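Local coordinates for 2-oxoglutarate (2OG) and Fe(II)-dependent oxygenase superfamily protein (Arabidopsis thaliana, PDB 6KWA) that probably catalyses the irreversible oxidation of the auxin indole-3-acetic acid to inactive 2-oxoindole-3-acetic acid as a 2-oxoglutarate- and iron-dependent dioxygenase, at residues K46-L51 with F149-Y154; F52-E57 with D100-S105; S69-P74 with Y80-G85; Y87-P92 with I241-L246. All coordinates share one frame; numbering follows the deposited sequence.

Contact 1 of 4, residues K46-L51 with F149-Y154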
loop_
_atom_site.group_PDB
_atom_site.type_symbol
_atom_site.label_atom_id
_atom_site.label_comp_id
_atom_site.label_asym_id
_atom_site.label_seq_id
_atom_site.Cartn_x
_atom_site.Cartn_y
_atom_site.Cartn_z
ATOM N N LYS A 46 15.685 -1.221 7.116
ATOM C CA LYS A 46 16.579 -1.009 8.244
ATOM C C LYS A 46 16.291 0.355 8.873
ATOM O O LYS A 46 16.273 0.494 10.096
ATOM C CB LYS A 46 18.043 -1.060 7.802
ATOM C CG LYS A 46 18.544 -2.392 7.252
ATOM C CD LYS A 46 20.048 -2.249 6.932
ATOM C CE LYS A 46 20.684 -3.555 6.489
ATOM N NZ LYS A 46 20.227 -3.853 5.095
ATOM N N THR A 47 16.080 1.362 8.029
ATOM C CA THR A 47 15.742 2.706 8.513
ATOM C C THR A 47 14.469 2.619 9.367
ATOM O O THR A 47 14.385 3.251 10.408
ATOM C CB THR A 47 15.544 3.694 7.352
ATOM O OG1 THR A 47 16.758 3.801 6.616
ATOM C CG2 THR A 47 15.141 5.090 7.824
ATOM N N VAL A 48 13.497 1.828 8.907
ATOM C CA VAL A 48 12.217 1.661 9.587
ATOM C C VAL A 48 12.363 1.045 10.977
ATOM O O VAL A 48 11.755 1.500 11.945
ATOM C CB VAL A 48 11.252 0.766 8.773
ATOM C CG1 VAL A 48 10.115 0.247 9.669
ATOM C CG2 VAL A 48 10.694 1.529 7.548
ATOM N N ILE A 49 13.135 -0.030 11.052
ATOM C CA ILE A 49 13.426 -0.642 12.324
ATOM C C ILE A 49 14.072 0.405 13.227
ATOM O O ILE A 49 13.740 0.518 14.407
ATOM C CB ILE A 49 14.318 -1.870 12.151
ATOM C CG1 ILE A 49 13.553 -2.943 11.375
ATOM C CG2 ILE A 49 14.761 -2.400 13.490
ATOM C CD1 ILE A 49 14.398 -4.166 10.980
ATOM N N ASP A 50 14.973 1.198 12.665
ATOM C CA ASP A 50 15.646 2.215 13.446
ATOM C C ASP A 50 14.726 3.385 13.846
ATOM O O ASP A 50 14.817 3.894 14.969
ATOM C CB ASP A 50 16.849 2.770 12.694
ATOM C CG ASP A 50 17.824 3.470 13.627
ATOM O OD1 ASP A 50 18.306 2.785 14.556
ATOM O OD2 ASP A 50 18.079 4.687 13.479
ATOM N N LEU A 51 13.879 3.856 12.929
ATOM C CA LEU A 51 12.983 4.956 13.288
ATOM C C LEU A 51 12.077 4.542 14.449
ATOM O O LEU A 51 11.800 5.353 15.335
ATOM C CB LEU A 51 12.149 5.421 12.085
ATOM C CG LEU A 51 12.990 6.082 10.995
ATOM C CD1 LEU A 51 12.163 6.628 9.843
ATOM C CD2 LEU A 51 13.857 7.199 11.598
ATOM N N PHE A 149 2.482 7.789 2.956
ATOM C CA PHE A 149 3.481 6.833 3.370
ATOM C C PHE A 149 3.146 6.354 4.788
ATOM O O PHE A 149 2.799 7.168 5.639
ATOM C CB PHE A 149 4.826 7.519 3.270
ATOM C CG PHE A 149 5.995 6.661 3.589
ATOM C CD1 PHE A 149 6.409 5.665 2.717
ATOM C CD2 PHE A 149 6.761 6.929 4.720
ATOM C CE1 PHE A 149 7.544 4.910 3.004
ATOM C CE2 PHE A 149 7.887 6.185 5.018
ATOM C CZ PHE A 149 8.280 5.165 4.160
ATOM N N ARG A 150 3.221 5.049 5.042
ATOM C CA ARG A 150 3.005 4.558 6.394
ATOM C C ARG A 150 3.914 3.377 6.675
ATOM O O ARG A 150 3.952 2.417 5.902
ATOM C CB ARG A 150 1.542 4.143 6.607
ATOM C CG ARG A 150 1.146 3.998 8.080
ATOM C CD ARG A 150 -0.326 4.338 8.340
ATOM N NE ARG A 150 -0.665 4.339 9.763
ATOM C CZ ARG A 150 -0.400 5.360 10.586
ATOM N NH1 ARG A 150 0.232 6.424 10.132
ATOM N NH2 ARG A 150 -0.736 5.315 11.868
ATOM N N ILE A 151 4.625 3.417 7.795
ATOM C CA ILE A 151 5.481 2.294 8.148
ATOM C C ILE A 151 4.932 1.700 9.421
ATOM O O ILE A 151 4.458 2.408 10.317
ATOM C CB ILE A 151 6.944 2.698 8.324
ATOM C CG1 ILE A 151 7.107 3.751 9.418
ATOM C CG2 ILE A 151 7.498 3.235 7.006
ATOM C CD1 ILE A 151 8.546 4.254 9.570
ATOM N N ASN A 152 4.996 0.385 9.503
ATOM C CA ASN A 152 4.282 -0.320 10.524
ATOM C C ASN A 152 5.207 -1.239 11.299
ATOM O O ASN A 152 6.117 -1.812 10.708
ATOM C CB ASN A 152 3.166 -1.137 9.865
ATOM C CG ASN A 152 2.351 -0.308 8.861
ATOM O OD1 ASN A 152 1.578 0.566 9.250
ATOM N ND2 ASN A 152 2.535 -0.577 7.564
ATOM N N LYS A 153 4.970 -1.364 12.613
ATOM C CA LYS A 153 5.670 -2.326 13.480
ATOM C C LYS A 153 4.643 -3.204 14.177
ATOM O O LYS A 153 3.823 -2.704 14.963
ATOM C CB LYS A 153 6.535 -1.617 14.523
ATOM C CG LYS A 153 7.201 -2.544 15.547
ATOM C CD LYS A 153 8.339 -1.845 16.308
ATOM C CE LYS A 153 8.627 -2.470 17.659
ATOM N NZ LYS A 153 9.944 -1.958 18.165
ATOM N N TYR A 154 4.642 -4.497 13.871
ATOM C CA TYR A 154 3.698 -5.411 14.528
ATOM C C TYR A 154 4.419 -6.143 15.636
ATOM O O TYR A 154 5.502 -6.701 15.400
ATOM C CB TYR A 154 3.087 -6.433 13.539
ATOM C CG TYR A 154 2.340 -5.747 12.467
ATOM C CD1 TYR A 154 0.997 -5.466 12.631
ATOM C CD2 TYR A 154 2.987 -5.308 11.317
ATOM C CE1 TYR A 154 0.310 -4.787 11.673
ATOM C CE2 TYR A 154 2.308 -4.617 10.350
ATOM C CZ TYR A 154 0.982 -4.367 10.530
ATOM O OH TYR A 154 0.353 -3.683 9.539
#

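Contact 2 of 4, residues F52-E57 with D100-S105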
loop_
_atom_site.group_PDB
_atom_site.type_symbol
_atom_site.label_atom_id
_atom_site.label_comp_id
_atom_site.label_asym_id
_atom_site.label_seq_id
_atom_site.Cartn_x
_atom_site.Cartn_y
_atom_site.Cartn_z
ATOM N N PHE A 52 11.659 3.273 14.485
ATOM C CA PHE A 52 10.768 2.821 15.558
ATOM C C PHE A 52 11.455 2.698 16.923
ATOM O O PHE A 52 10.788 2.578 17.950
ATOM C CB PHE A 52 10.134 1.479 15.203
ATOM C CG PHE A 52 8.897 1.598 14.358
ATOM C CD1 PHE A 52 7.776 2.271 14.845
ATOM C CD2 PHE A 52 8.847 1.047 13.084
ATOM C CE1 PHE A 52 6.617 2.386 14.079
ATOM C CE2 PHE A 52 7.687 1.155 12.315
ATOM C CZ PHE A 52 6.571 1.822 12.817
ATOM N N GLN A 53 12.781 2.733 16.934
ATOM C CA GLN A 53 13.518 2.713 18.187
ATOM C C GLN A 53 13.805 4.117 18.685
ATOM O O GLN A 53 14.439 4.287 19.716
ATOM C CB GLN A 53 14.787 1.882 18.033
ATOM C CG GLN A 53 14.443 0.424 18.254
ATOM C CD GLN A 53 15.422 -0.535 17.656
ATOM O OE1 GLN A 53 16.462 -0.139 17.135
ATOM N NE2 GLN A 53 15.060 -1.812 17.655
ATOM N N ARG A 54 13.318 5.122 17.962
ATOM C CA ARG A 54 13.481 6.507 18.400
ATOM C C ARG A 54 12.750 6.684 19.732
ATOM O O ARG A 54 11.805 5.936 20.025
ATOM C CB ARG A 54 12.921 7.492 17.368
ATOM C CG ARG A 54 13.799 7.731 16.148
ATOM C CD ARG A 54 15.097 8.446 16.488
ATOM N NE ARG A 54 15.751 8.983 15.293
ATOM C CZ ARG A 54 16.542 8.271 14.494
ATOM N NH1 ARG A 54 16.792 7.003 14.768
ATOM N NH2 ARG A 54 17.109 8.835 13.432
ATOM N N PRO A 55 13.212 7.635 20.565
ATOM C CA PRO A 55 12.515 7.930 21.825
ATOM C C PRO A 55 11.035 8.165 21.561
ATOM O O PRO A 55 10.671 8.714 20.524
ATOM C CB PRO A 55 13.209 9.202 22.330
ATOM C CG PRO A 55 14.623 9.079 21.768
ATOM C CD PRO A 55 14.449 8.424 20.407
ATOM N N TYR A 56 10.190 7.731 22.483
ATOM C CA TYR A 56 8.760 7.910 22.347
ATOM C C TYR A 56 8.374 9.358 22.089
ATOM O O TYR A 56 7.493 9.663 21.280
ATOM C CB TYR A 56 8.076 7.395 23.597
ATOM C CG TYR A 56 6.575 7.313 23.530
ATOM C CD1 TYR A 56 5.948 6.234 22.910
ATOM C CD2 TYR A 56 5.781 8.295 24.112
ATOM C CE1 TYR A 56 4.557 6.135 22.868
ATOM C CE2 TYR A 56 4.389 8.206 24.076
ATOM C CZ TYR A 56 3.790 7.131 23.451
ATOM O OH TYR A 56 2.430 7.049 23.415
ATOM N N GLU A 57 9.058 10.257 22.769
ATOM C CA GLU A 57 8.658 11.648 22.744
ATOM C C GLU A 57 9.075 12.270 21.401
ATOM O O GLU A 57 8.480 13.249 20.937
ATOM C CB GLU A 57 9.230 12.344 23.978
ATOM C CG GLU A 57 8.485 13.605 24.402
ATOM C CD GLU A 57 8.700 13.905 25.902
ATOM O OE1 GLU A 57 9.217 13.004 26.620
ATOM O OE2 GLU A 57 8.288 14.994 26.377
ATOM N N ASP A 100 12.768 15.528 9.607
ATOM C CA ASP A 100 13.038 16.480 10.680
ATOM C C ASP A 100 12.439 15.972 11.981
ATOM O O ASP A 100 13.159 15.859 12.976
ATOM C CB ASP A 100 12.497 17.871 10.337
ATOM C CG ASP A 100 13.174 18.474 9.103
ATOM O OD1 ASP A 100 14.237 17.949 8.689
ATOM O OD2 ASP A 100 12.662 19.480 8.559
ATOM N N GLN A 101 11.138 15.638 11.954
ATOM C CA GLN A 101 10.387 15.164 13.126
ATOM C C GLN A 101 11.021 13.935 13.796
ATOM O O GLN A 101 11.020 13.819 15.020
ATOM C CB GLN A 101 8.917 14.837 12.758
ATOM C CG GLN A 101 8.033 16.052 12.407
ATOM C CD GLN A 101 6.636 15.680 11.892
ATOM O OE1 GLN A 101 6.364 14.535 11.539
ATOM N NE2 GLN A 101 5.752 16.658 11.834
ATOM N N LEU A 102 11.532 13.003 12.997
ATOM C CA LEU A 102 12.027 11.741 13.546
ATOM C C LEU A 102 13.531 11.738 13.752
ATOM O O LEU A 102 14.116 10.696 14.112
ATOM C CB LEU A 102 11.642 10.584 12.633
ATOM C CG LEU A 102 10.293 9.923 12.858
ATOM C CD1 LEU A 102 10.163 9.359 14.260
ATOM C CD2 LEU A 102 9.203 10.912 12.570
ATOM N N GLU A 103 14.142 12.901 13.514
ATOM C CA GLU A 103 15.585 13.079 13.643
ATOM C C GLU A 103 16.272 12.012 12.831
ATOM O O GLU A 103 17.110 11.249 13.331
ATOM C CB GLU A 103 16.033 13.016 15.095
ATOM C CG GLU A 103 15.321 14.056 15.927
ATOM C CD GLU A 103 15.605 13.927 17.411
ATOM O OE1 GLU A 103 16.216 12.909 17.827
ATOM O OE2 GLU A 103 15.184 14.843 18.156
ATOM N N ALA A 104 15.881 11.942 11.570
ATOM C CA ALA A 104 16.521 11.023 10.665
ATOM C C ALA A 104 17.964 11.477 10.501
ATOM O O ALA A 104 18.256 12.673 10.425
ATOM C CB ALA A 104 15.797 10.985 9.315
ATOM N N SER A 105 18.869 10.518 10.474
ATOM C CA SER A 105 20.217 10.808 10.096
ATOM C C SER A 105 20.231 11.296 8.647
ATOM O O SER A 105 19.217 11.209 7.943
ATOM C CB SER A 105 21.060 9.556 10.271
ATOM O OG SER A 105 20.798 8.628 9.234
#

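Contact 3 of 4, residues S69-P74 with Y80-G85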
loop_
_atom_site.group_PDB
_atom_site.type_symbol
_atom_site.label_atom_id
_atom_site.label_comp_id
_atom_site.label_asym_id
_atom_site.label_seq_id
_atom_site.Cartn_x
_atom_site.Cartn_y
_atom_site.Cartn_z
ATOM N N SER A 69 -2.644 10.056 9.698
ATOM C CA SER A 69 -1.478 9.946 8.833
ATOM C C SER A 69 -0.186 9.910 9.621
ATOM O O SER A 69 0.842 9.520 9.089
ATOM C CB SER A 69 -1.412 11.092 7.825
ATOM O OG SER A 69 -0.764 12.238 8.345
ATOM N N GLY A 70 -0.242 10.351 10.877
ATOM C CA GLY A 70 0.930 10.417 11.733
ATOM C C GLY A 70 1.110 9.222 12.647
ATOM O O GLY A 70 0.652 8.127 12.350
ATOM N N TYR A 71 1.773 9.451 13.780
ATOM C CA TYR A 71 2.115 8.376 14.702
ATOM C C TYR A 71 0.937 7.760 15.418
ATOM O O TYR A 71 0.029 8.464 15.843
ATOM C CB TYR A 71 3.089 8.908 15.751
ATOM C CG TYR A 71 3.527 7.875 16.765
ATOM C CD1 TYR A 71 4.121 6.698 16.364
ATOM C CD2 TYR A 71 3.363 8.092 18.127
ATOM C CE1 TYR A 71 4.541 5.762 17.280
ATOM C CE2 TYR A 71 3.791 7.157 19.058
ATOM C CZ TYR A 71 4.373 6.001 18.628
ATOM O OH TYR A 71 4.791 5.070 19.541
ATOM N N ARG A 72 0.954 6.438 15.566
ATOM C CA ARG A 72 -0.005 5.765 16.425
ATOM C C ARG A 72 0.677 4.711 17.278
ATOM O O ARG A 72 1.291 3.783 16.756
ATOM C CB ARG A 72 -1.130 5.113 15.609
ATOM C CG ARG A 72 -2.135 6.081 15.037
ATOM C CD ARG A 72 -2.852 6.836 16.137
ATOM N NE ARG A 72 -3.918 7.667 15.590
ATOM C CZ ARG A 72 -3.739 8.864 15.044
ATOM N NH1 ARG A 72 -2.524 9.407 14.997
ATOM N NH2 ARG A 72 -4.786 9.532 14.565
ATOM N N ALA A 73 0.516 4.823 18.592
ATOM C CA ALA A 73 1.019 3.813 19.500
ATOM C C ALA A 73 -0.011 2.711 19.671
ATOM O O ALA A 73 -1.215 2.954 19.528
ATOM C CB ALA A 73 1.359 4.446 20.863
ATOM N N PRO A 74 0.449 1.500 20.020
ATOM C CA PRO A 74 -0.484 0.399 20.301
ATOM C C PRO A 74 -1.452 0.763 21.433
ATOM O O PRO A 74 -1.075 1.440 22.387
ATOM C CB PRO A 74 0.433 -0.752 20.730
ATOM C CG PRO A 74 1.805 -0.398 20.209
ATOM C CD PRO A 74 1.861 1.104 20.191
ATOM N N TYR A 80 -1.334 -4.795 18.968
ATOM C CA TYR A 80 -0.054 -5.294 18.477
ATOM C C TYR A 80 0.598 -4.324 17.497
ATOM O O TYR A 80 1.677 -4.594 16.969
ATOM C CB TYR A 80 -0.248 -6.649 17.791
ATOM C CG TYR A 80 -1.312 -7.493 18.438
ATOM C CD1 TYR A 80 -1.087 -8.145 19.647
ATOM C CD2 TYR A 80 -2.550 -7.627 17.842
ATOM C CE1 TYR A 80 -2.077 -8.913 20.236
ATOM C CE2 TYR A 80 -3.544 -8.388 18.413
ATOM C CZ TYR A 80 -3.309 -9.029 19.611
ATOM O OH TYR A 80 -4.318 -9.784 20.166
ATOM N N TYR A 81 0.026 -3.140 17.345
ATOM C CA TYR A 81 0.359 -2.338 16.183
ATOM C C TYR A 81 0.886 -0.965 16.542
ATOM O O TYR A 81 0.266 -0.249 17.329
ATOM C CB TYR A 81 -0.914 -2.216 15.322
ATOM C CG TYR A 81 -0.834 -1.341 14.086
ATOM C CD1 TYR A 81 0.020 -1.662 13.037
ATOM C CD2 TYR A 81 -1.647 -0.207 13.949
ATOM C CE1 TYR A 81 0.083 -0.877 11.887
ATOM C CE2 TYR A 81 -1.585 0.594 12.800
ATOM C CZ TYR A 81 -0.719 0.247 11.773
ATOM O OH TYR A 81 -0.642 1.010 10.619
ATOM N N GLU A 82 2.026 -0.601 15.941
ATOM C CA GLU A 82 2.568 0.736 16.030
ATOM C C GLU A 82 2.853 1.275 14.607
ATOM O O GLU A 82 3.200 0.518 13.694
ATOM C CB GLU A 82 3.852 0.731 16.887
ATOM C CG GLU A 82 4.487 2.117 17.121
ATOM C CD GLU A 82 5.773 2.039 17.933
ATOM O OE1 GLU A 82 6.307 0.911 18.095
ATOM O OE2 GLU A 82 6.268 3.101 18.384
ATOM N N ALA A 83 2.685 2.572 14.395
ATOM C CA ALA A 83 2.850 3.092 13.055
ATOM C C ALA A 83 3.295 4.533 13.039
ATOM O O ALA A 83 2.945 5.316 13.930
ATOM C CB ALA A 83 1.534 2.925 12.253
ATOM N N LEU A 84 4.050 4.864 11.992
ATOM C CA LEU A 84 4.477 6.210 11.676
ATOM C C LEU A 84 4.118 6.491 10.220
ATOM O O LEU A 84 3.978 5.567 9.412
ATOM C CB LEU A 84 5.994 6.393 11.880
ATOM C CG LEU A 84 6.617 6.320 13.274
ATOM C CD1 LEU A 84 7.993 5.689 13.234
ATOM C CD2 LEU A 84 6.728 7.746 13.794
ATOM N N GLY A 85 3.981 7.758 9.858
ATOM C CA GLY A 85 3.742 8.040 8.462
ATOM C C GLY A 85 3.657 9.486 8.079
ATOM O O GLY A 85 3.701 10.389 8.921
#

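Contact 4 of 4, residues Y87-P92 with I241-L246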
loop_
_atom_site.group_PDB
_atom_site.type_symbol
_atom_site.label_atom_id
_atom_site.label_comp_id
_atom_site.label_asym_id
_atom_site.label_seq_id
_atom_site.Cartn_x
_atom_site.Cartn_y
_atom_site.Cartn_z
ATOM N N TYR A 87 1.872 12.268 5.037
ATOM C CA TYR A 87 0.953 12.586 3.983
ATOM C C TYR A 87 1.677 13.327 2.850
ATOM O O TYR A 87 2.613 14.101 3.091
ATOM C CB TYR A 87 -0.179 13.423 4.568
ATOM C CG TYR A 87 -1.139 13.955 3.555
ATOM C CD1 TYR A 87 -2.180 13.173 3.104
ATOM C CD2 TYR A 87 -1.002 15.238 3.040
ATOM C CE1 TYR A 87 -3.072 13.647 2.176
ATOM C CE2 TYR A 87 -1.888 15.721 2.100
ATOM C CZ TYR A 87 -2.926 14.923 1.675
ATOM O OH TYR A 87 -3.814 15.403 0.738
ATOM N N ASP A 88 1.212 13.109 1.625
ATOM C CA ASP A 88 1.751 13.764 0.430
ATOM C C ASP A 88 3.188 13.341 0.209
ATOM O O ASP A 88 4.088 14.173 0.120
ATOM C CB ASP A 88 1.622 15.282 0.559
ATOM C CG ASP A 88 1.804 16.008 -0.764
ATOM O OD1 ASP A 88 1.538 15.422 -1.827
ATOM O OD2 ASP A 88 2.185 17.188 -0.739
ATOM N N MET A 89 3.397 12.031 0.074
ATOM C CA MET A 89 4.752 11.495 0.024
ATOM C C MET A 89 5.430 11.830 -1.294
ATOM O O MET A 89 6.645 11.645 -1.447
ATOM C CB MET A 89 4.745 9.983 0.282
ATOM C CG MET A 89 4.370 9.099 -0.884
ATOM S SD MET A 89 4.367 7.344 -0.409
ATOM C CE MET A 89 6.121 6.991 -0.503
ATOM N N ALA A 90 4.658 12.365 -2.232
ATOM C CA ALA A 90 5.219 12.829 -3.503
ATOM C C ALA A 90 5.883 14.192 -3.335
ATOM O O ALA A 90 6.697 14.589 -4.160
ATOM C CB ALA A 90 4.134 12.889 -4.597
ATOM N N SER A 91 5.523 14.913 -2.274
ATOM C CA SER A 91 6.162 16.196 -1.956
ATOM C C SER A 91 7.464 16.012 -1.156
ATOM O O SER A 91 7.438 15.510 -0.033
ATOM C CB SER A 91 5.194 17.077 -1.173
ATOM O OG SER A 91 5.893 18.078 -0.465
ATOM N N PRO A 92 8.608 16.428 -1.724
ATOM C CA PRO A 92 9.873 16.342 -0.970
ATOM C C PRO A 92 9.865 17.143 0.330
ATOM O O PRO A 92 10.568 16.771 1.269
ATOM C CB PRO A 92 10.907 16.887 -1.961
ATOM C CG PRO A 92 10.322 16.532 -3.311
ATOM C CD PRO A 92 8.831 16.738 -3.150
ATOM N N ILE A 241 6.205 -1.753 5.079
ATOM C CA ILE A 241 6.143 -0.406 4.544
ATOM C C ILE A 241 5.004 -0.318 3.542
ATOM O O ILE A 241 5.015 -1.063 2.546
ATOM C CB ILE A 241 7.440 -0.026 3.832
ATOM C CG1 ILE A 241 8.644 -0.360 4.713
ATOM C CG2 ILE A 241 7.372 1.401 3.410
ATOM C CD1 ILE A 241 9.960 -0.560 3.922
ATOM N N ALA A 242 4.053 0.595 3.764
ATOM C CA ALA A 242 2.904 0.731 2.849
ATOM C C ALA A 242 2.883 2.107 2.226
ATOM O O ALA A 242 3.131 3.117 2.905
ATOM C CB ALA A 242 1.587 0.467 3.576
ATOM N N SER A 243 2.638 2.154 0.915
ATOM C CA SER A 243 2.505 3.430 0.224
ATOM C C SER A 243 1.150 3.490 -0.444
ATOM O O SER A 243 0.851 2.669 -1.283
ATOM C CB SER A 243 3.606 3.624 -0.803
ATOM O OG SER A 243 4.873 3.368 -0.231
ATOM N N PHE A 244 0.331 4.455 -0.047
ATOM C CA PHE A 244 -1.051 4.538 -0.506
ATOM C C PHE A 244 -1.234 5.626 -1.547
ATOM O O PHE A 244 -0.988 6.784 -1.267
ATOM C CB PHE A 244 -2.006 4.837 0.646
ATOM C CG PHE A 244 -1.942 3.862 1.782
ATOM C CD1 PHE A 244 -2.657 2.677 1.733
ATOM C CD2 PHE A 244 -1.227 4.162 2.935
ATOM C CE1 PHE A 244 -2.629 1.794 2.794
ATOM C CE2 PHE A 244 -1.202 3.278 4.005
ATOM C CZ PHE A 244 -1.898 2.102 3.933
ATOM N N LEU A 245 -1.672 5.252 -2.739
ATOM C CA LEU A 245 -2.149 6.247 -3.673
ATOM C C LEU A 245 -3.606 6.482 -3.294
ATOM O O LEU A 245 -4.408 5.538 -3.277
ATOM C CB LEU A 245 -2.020 5.778 -5.121
ATOM C CG LEU A 245 -2.606 6.771 -6.122
ATOM C CD1 LEU A 245 -1.811 8.048 -6.099
ATOM C CD2 LEU A 245 -2.665 6.205 -7.525
ATOM N N LEU A 246 -3.921 7.705 -2.889
ATOM C CA LEU A 246 -5.269 8.047 -2.423
ATOM C C LEU A 246 -6.104 8.648 -3.546
ATOM O O LEU A 246 -5.622 8.844 -4.653
ATOM C CB LEU A 246 -5.191 9.028 -1.249
ATOM C CG LEU A 246 -4.288 8.608 -0.092
ATOM C CD1 LEU A 246 -4.198 9.712 0.947
ATOM C CD2 LEU A 246 -4.829 7.328 0.521
#

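Contact 1 of 4, residues K46-L51 with F149-Y154
Val48 and Ile151 meet tip to tip, each reaching from its own backbone toward the other, and their methyls CG2 close to 3.7 Å. The backbones stay well apart, with 6.9 Å between the CA atoms of Val48 and Ile151. Val48 holds CG1 anti to its backbone N (chi1 162°), which leaves CG2 as the branch presented to the strand. That one methyl lies over the fork of the isoleucine, since Val48 CG2 is also 4.0 Å from Ile151 CB and equally far from Ile151 CD1. With chi1 of Ile151 at 59°, CG1 is flanked by the backbone N and the carbonyl carbon while CG2 lies anti to the latter; this rotation turns both branches toward the valine. The end of the ethyl arm serves a second partner one helical turn further on, where Leu51 CD1 approaches Ile151 CD1 at a looser 4.3 Å. No hydrogen bond spans the two segments, and all three touching side chains are buried, so the join is purely apolar. Phe52 and Leu84 also pack on Ile151. Asn152, the next residue of the strand, points the opposite way, away from the helix. It binds 2-oxoglutarate, as does Tyr154. A helix laid against the outer surface of a strand whose other surface serves the cosubstrate is consistent with the double-stranded beta-helix core of 2-oxoglutarate oxygenases, here with helix 38-51 on strand 147-155.

Contact 2 of 4, residues F52-E57 with D100-S105
Arg54, in the turn leading to helix 56-59, faces Leu102 and Glu103 where helix 92-101 ends in a Schellman motif, Glu103 having a positive phi of 53° and its N bonded to Asp100 O at 3.2 Å. The backbones are nearest at Arg54 CA and Leu102 CA, 7.3 Å apart, and the arginine side chain fills the distance. Its chain bends at chi2 (-67°), is extended as far as NE, and turns again at the last torsion, which swings the guanidinium toward the two carbonyls of the turn. Arg54 NE lies 2.6 Å from Leu102 O, but the N-H points poorly at the oxygen and the bond is weak. A second bond from Arg54 NE to Glu103 O, at 3.3 Å, is weak too. The hydrogen bond from Arg54 NH2 to Glu103 O, which lies near the guanidinium plane at its edge, is straighter, at 157°, but it is modelled very short and its exact geometry is doubtful. The aliphatic part contributes as well, Arg54 CG lying 4.4 Å from Leu102 CD1. Carbonyls at the end of a helix carry partial negative charge, which would suit a cation here. Glu103 sends its carboxylate to Arg61 instead. With an alanine at Arg54, the Leu102 and Glu103 carbonyls would probably lose this donor and Asp50 its salt-bridge mate. Arg54 NH1 pairs with Asp50 at the end of helix 38-51, and NH2 also reaches Gln108 of helix 106-133, while Leu102 rests on Leu84 of strand 81-87, so the guanidinium sits where three helices converge beside the edge strand.

Contact 3 of 4, residues S69-P74 with Y80-G85
Tyr81 meets Pro74 through its backbone: Tyr81 O lies 3.1 Å from Pro74 CA and sits over the pyrrolidine ring, near all five of its atoms; the proline nitrogen has no hydrogen to offer. The tyrosine's own hydroxyl goes to Asn152 of the 2-oxoglutarate site. At Glu82 the side chain, with CG anti to the backbone N (chi1 -177°), extends across to Tyr71. Tyr71 OH donates to Glu82 OE2 at 2.7 Å, arriving on the anti side of the carboxylate and 34° out of its plane. Ring and carboxylate are turned 60° against each other, with the carboxylate at the ring's edge. Lys59 forms a salt bridge to the same oxygen, so OE2 is gripped twice. With a phenylalanine at Tyr71, Glu82 OE2 would probably lose its hydroxyl partner, leaving the carboxylate held at that oxygen by Lys59 and freer to rotate. Ala83 then pairs with Arg72 as an antiparallel hydrogen-bonded pair, Arg72 N reaching Ala83 O at 2.8 Å and Ala83 N reaching Arg72 O at 3.0 Å. This single bridge fastens loop 69-74 to strand 81-87, an outermost strand of the larger sheet of the double-stranded beta-helix fold. Ala83 O also receives a CA-H contact from Tyr71 CA at 3.3 Å. Leu84 sets out away from the loop, yet its end returns, bringing Leu84 CD2 to 3.8 Å from Tyr71 CD1. At Gly85 the glycine lets the two backbones come close, Ser69 O lying 3.0 Å from Gly85 C, while Gly85 O accepts a hydrogen bond from Asn62.

Contact 4 of 4, residues Y87-P92 with I241-L246
Met89 reaches Ser243 because its chi1 of 80° sets CG between the backbone N and the carbonyl carbon, after which the chain runs straight and turns sharply at chi3 (-81°). Ser243 answers with OG beside its backbone N (chi1 -50°), leaving CB and OG together on the path of the thioether. The bend lays the end of the methionine alongside the serine: Met89 SD is 3.8 Å from Ser243 CB, and Met89 CE is as far from Ser243 OG. The sulfur itself stands 4.0 Å from the hydroxyl oxygen Ser243 OG. Between backbones the distance is long, 8.4 Å from Met89 CA to Ser243 CA; Met89 lies just past the end of strand 81-87, and strand 147-155 stands between that strand and 237-245 in the sheet. A second touch lies at the other end, where Tyr87 CE1 comes within 4.3 Å of Leu246 CD1, the methyl approaching the ring obliquely. Tyr87 closes strand 81-87, and the type I turn from Asp88 to Ser91 follows, closed by Ser91 N on Asp88 O at 2.9 Å. Ser91 then caps helix 92-101 with its hydroxyl. Phe149 of strand 147-155 and Ala116 of helix 106-133 also pack on the methionine, and Ile119 of that helix lies against Ser243. With no hydrogen bond between the segments, and a thioether against a serine and a ring against a leucine methyl, the touch is probably mostly van der Waals; the backbone bonds of Met89 to Ser147 and of Ser243 to Ile177 set the chains separately.

How the contacts relate
From the N terminus, helix 38-51 comes first, and contact 1 closes a wide loop by packing it on strand 147-155. Within that loop contact 2 joins the turn after this helix to the end of helix 92-101. Nested deeper, contact 3 closes a short loop in which 69-74 runs antiparallel to edge strand 81-87. Contact 4 begins after contact 3 has closed and crosses both contacts 1 and 2, linking the exit of strand 81-87 to strand 237-245. Contacts 1, 3 and 4 share one sheet, with strand 147-155 in the middle: Ile151 N bonds Leu84 O and Arg150 O accepts from Ala242 N. Phe52 carries contact 2 into this group by packing on Ile151 and Leu84.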